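Local coordinates for protein trypsin-like serine protease (Magnetospirillum magneticum, PDB 5HMA) that promotes magnetite nucleation through direct transition-metal binding and activates the MamE protease, its trypsin-like domain probably being no working protease, at residues E46-V51 and I57-A62. Sequence-based numbering, arbitrary orientation.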
ATOM      1  N   GLU A  46       8.823 -15.602  -5.068  1.00 63.40           N
ATOM      2  CA  GLU A  46       9.473 -15.091  -3.866  1.00 65.19           C
ATOM      3  C   GLU A  46       9.231 -13.589  -3.800  1.00 63.96           C
ATOM      4  O   GLU A  46       9.084 -12.935  -4.826  1.00 62.11           O
ATOM      5  CB  GLU A  46      10.970 -15.416  -3.871  1.00 58.75           C
ATOM      6  CG  GLU A  46      11.559 -15.516  -5.273  1.00 95.24           C
ATOM      7  CD  GLU A  46      13.082 -15.595  -5.284  1.00117.76           C
ATOM      8  OE1 GLU A  46      13.678 -15.789  -4.201  1.00120.33           O
ATOM      9  OE2 GLU A  46      13.681 -15.459  -6.380  1.00113.96           O
ATOM     10  N   ILE A  47       9.164 -13.040  -2.599  1.00 54.00           N
ATOM     11  CA  ILE A  47       8.855 -11.629  -2.456  1.00 51.69           C
ATOM     12  C   ILE A  47      10.030 -10.885  -1.857  1.00 51.16           C
ATOM     13  O   ILE A  47      10.614 -11.311  -0.856  1.00 51.11           O
ATOM     14  CB  ILE A  47       7.609 -11.414  -1.600  1.00 55.42           C
ATOM     15  CG1 ILE A  47       6.407 -12.115  -2.235  1.00 55.59           C
ATOM     16  CG2 ILE A  47       7.349  -9.923  -1.440  1.00 43.90           C
ATOM     17  CD1 ILE A  47       5.291 -12.397  -1.263  1.00 49.62           C
ATOM     18  N   SER A  48      10.380  -9.765  -2.468  1.00 41.75           N
ATOM     19  CA  SER A  48      11.413  -8.920  -1.904  1.00 49.52           C
ATOM     20  C   SER A  48      10.829  -7.531  -1.695  1.00 46.31           C
ATOM     21  O   SER A  48      10.093  -7.019  -2.539  1.00 51.79           O
ATOM     22  CB  SER A  48      12.647  -8.879  -2.812  1.00 43.24           C
ATOM     23  OG  SER A  48      13.636  -8.013  -2.282  1.00 50.46           O
ATOM     24  N   VAL A  49      11.140  -6.938  -0.553  1.00 46.17           N
ATOM     25  CA  VAL A  49      10.650  -5.610  -0.245  1.00 44.45           C
ATOM     26  C   VAL A  49      11.800  -4.628  -0.375  1.00 44.93           C
ATOM     27  O   VAL A  49      12.902  -4.900   0.105  1.00 45.31           O
ATOM     28  CB  VAL A  49      10.026  -5.561   1.160  1.00 45.87           C
ATOM     29  CG1 VAL A  49       9.688  -4.092   1.548  1.00 41.24           C
ATOM     30  CG2 VAL A  49       8.787  -6.446   1.198  1.00 35.10           C
ATOM     31  N   GLN A  50      11.548  -3.498  -1.024  1.00 41.01           N
ATOM     32  CA  GLN A  50      12.600  -2.517  -1.244  1.00 56.08           C
ATOM     33  C   GLN A  50      12.365  -1.298  -0.371  1.00 45.80           C
ATOM     34  O   GLN A  50      11.322  -0.648  -0.460  1.00 39.10           O
ATOM     35  CB  GLN A  50      12.675  -2.136  -2.727  1.00 43.70           C
ATOM     36  CG  GLN A  50      12.554  -3.381  -3.622  1.00 63.75           C
ATOM     37  CD  GLN A  50      13.464  -3.352  -4.835  1.00 71.43           C
ATOM     38  OE1 GLN A  50      14.233  -2.403  -5.042  1.00 60.33           O
ATOM     39  NE2 GLN A  50      13.378  -4.402  -5.652  1.00 61.19           N
ATOM     40  N   VAL A  51      13.349  -1.008   0.471  1.00 41.57           N
ATOM     41  CA  VAL A  51      13.240  -0.004   1.519  1.00 41.37           C
ATOM     42  C   VAL A  51      14.243   1.098   1.260  1.00 43.99           C
ATOM     43  O   VAL A  51      15.410   0.825   0.982  1.00 46.46           O
ATOM     44  CB  VAL A  51      13.472  -0.638   2.917  1.00 44.84           C
ATOM     45  CG1 VAL A  51      13.393   0.429   4.032  1.00 37.64           C
ATOM     46  CG2 VAL A  51      12.488  -1.811   3.156  1.00 39.62           C
ATOM     47  N   ILE A  57      18.683   2.131  -1.617  1.00 44.84           N
ATOM     48  CA  ILE A  57      17.696   1.066  -1.477  1.00 47.76           C
ATOM     49  C   ILE A  57      18.296  -0.186  -0.846  1.00 49.00           C
ATOM     50  O   ILE A  57      19.335  -0.663  -1.285  1.00 58.58           O
ATOM     51  CB  ILE A  57      17.070   0.718  -2.838  1.00 51.86           C
ATOM     52  CG1 ILE A  57      16.294   1.912  -3.400  1.00 51.36           C
ATOM     53  CG2 ILE A  57      16.153  -0.477  -2.701  1.00 49.15           C
ATOM     54  CD1 ILE A  57      14.997   2.208  -2.630  1.00 58.94           C
ATOM     55  N   ARG A  58      17.637  -0.698   0.194  1.00 46.23           N
ATOM     56  CA  ARG A  58      17.962  -2.002   0.762  1.00 45.23           C
ATOM     57  C   ARG A  58      16.818  -2.984   0.536  1.00 50.35           C
ATOM     58  O   ARG A  58      15.643  -2.618   0.624  1.00 45.06           O
ATOM     59  CB  ARG A  58      18.278  -1.887   2.255  1.00 51.85           C
ATOM     60  CG  ARG A  58      19.655  -1.296   2.501  1.00 62.64           C
ATOM     61  CD  ARG A  58      20.153  -1.546   3.906  1.00 73.90           C
ATOM     62  NE  ARG A  58      20.138  -2.960   4.269  1.00 64.29           N
ATOM     63  CZ  ARG A  58      20.419  -3.396   5.492  1.00 61.94           C
ATOM     64  NH1 ARG A  58      20.730  -2.520   6.438  1.00 69.87           N
ATOM     65  NH2 ARG A  58      20.389  -4.694   5.776  1.00 62.11           N
ATOM     66  N   ARG A  59      17.158  -4.230   0.234  1.00 46.80           N
ATOM     67  CA  ARG A  59      16.133  -5.227  -0.048  1.00 49.54           C
ATOM     68  C   ARG A  59      16.052  -6.237   1.070  1.00 49.74           C
ATOM     69  O   ARG A  59      17.062  -6.620   1.648  1.00 51.04           O
ATOM     70  CB  ARG A  59      16.410  -5.922  -1.380  1.00 49.28           C
ATOM     71  CG  ARG A  59      16.250  -4.954  -2.533  1.00 62.24           C
ATOM     72  CD  ARG A  59      16.536  -5.589  -3.851  1.00 69.60           C
ATOM     73  NE  ARG A  59      15.504  -6.536  -4.252  1.00 71.08           N
ATOM     74  CZ  ARG A  59      15.534  -7.191  -5.407  1.00 69.36           C
ATOM     75  NH1 ARG A  59      16.541  -6.976  -6.247  1.00 72.93           N
ATOM     76  NH2 ARG A  59      14.570  -8.050  -5.724  1.00 64.87           N
ATOM     77  N   PHE A  60      14.836  -6.655   1.384  1.00 43.54           N
ATOM     78  CA  PHE A  60      14.625  -7.685   2.395  1.00 46.82           C
ATOM     79  C   PHE A  60      13.637  -8.695   1.856  1.00 50.88           C
ATOM     80  O   PHE A  60      12.606  -8.307   1.292  1.00 46.14           O
ATOM     81  CB  PHE A  60      14.088  -7.085   3.702  1.00 49.43           C
ATOM     82  CG  PHE A  60      14.946  -5.993   4.266  1.00 44.91           C
ATOM     83  CD1 PHE A  60      16.007  -6.297   5.110  1.00 46.65           C
ATOM     84  CD2 PHE A  60      14.716  -4.666   3.924  1.00 47.62           C
ATOM     85  CE1 PHE A  60      16.813  -5.294   5.628  1.00 48.45           C
ATOM     86  CE2 PHE A  60      15.516  -3.653   4.435  1.00 45.62           C
ATOM     87  CZ  PHE A  60      16.565  -3.966   5.291  1.00 50.63           C
ATOM     88  N   PRO A  61      13.946  -9.989   2.011  1.00 50.83           N
ATOM     89  CA  PRO A  61      12.956 -11.013   1.662  1.00 51.72           C
ATOM     90  C   PRO A  61      11.716 -10.904   2.563  1.00 55.83           C
ATOM     91  O   PRO A  61      11.811 -10.488   3.721  1.00 54.79           O
ATOM     92  CB  PRO A  61      13.702 -12.346   1.884  1.00 45.14           C
ATOM     93  CG  PRO A  61      14.922 -12.008   2.672  1.00 49.02           C
ATOM     94  CD  PRO A  61      15.215 -10.552   2.517  1.00 48.20           C
ATOM     95  N   ALA A  62      10.553 -11.249   2.033  1.00 45.46           N
ATOM     96  CA  ALA A  62       9.347 -11.197   2.837  1.00 48.61           C
ATOM     97  C   ALA A  62       8.506 -12.432   2.599  1.00 49.42           C
ATOM     98  O   ALA A  62       8.505 -12.993   1.505  1.00 55.77           O
ATOM     99  CB  ALA A  62       8.549  -9.937   2.532  1.00 45.13           C
TER
HETATM  100  O   HOH W   1       8.901 -14.911  -0.469  1.00 58.40           O
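A β hairpin of the first barrel of this chymotrypsin-like, protease-derived domain pairs strand 47-51 antiparallel with 58-62. Val49 and Phe60 form a hydrogen-bonded pair, Val49 N reaching Phe60 O at 2.7 Å, nearly straight at 175°, and Phe60 N returning to Val49 O; Val51 and Arg58 repeat the pattern. Towards the other end a water bridges Ile47 N and Ala62 O. On one face the branched Val51, suited to an extended strand, lays CG2 3.7 Å from CD2 at the edge of the Phe60 ring. Val49 CG2 lies 3.7 Å from Ala62 CB, the small alanine leaving room for it. The other face is largely polar: Ser48 turns OG anti to its own N (chi1 178°) and accepts Arg59 NE at 3.1 Å. The Gln50 amide runs beside Arg59, its NE2 3.3 Å above the guanidinium plane, offset toward the rim, in packing contact without a hydrogen bond; Arg59 NH2 is hydrogen-bonded to Gly16 O and Gln50 NE2 to Ala19 O. A leucine replacing Arg59 would probably leave Ser48 OG and the Gly16 carbonyl without this donor and the Gln50 amide less firmly placed. Ile47, Val49 and Val51 face inward, packing against strands 9-13 and 73-78, while Phe60 meets Phe84 edge-to-face.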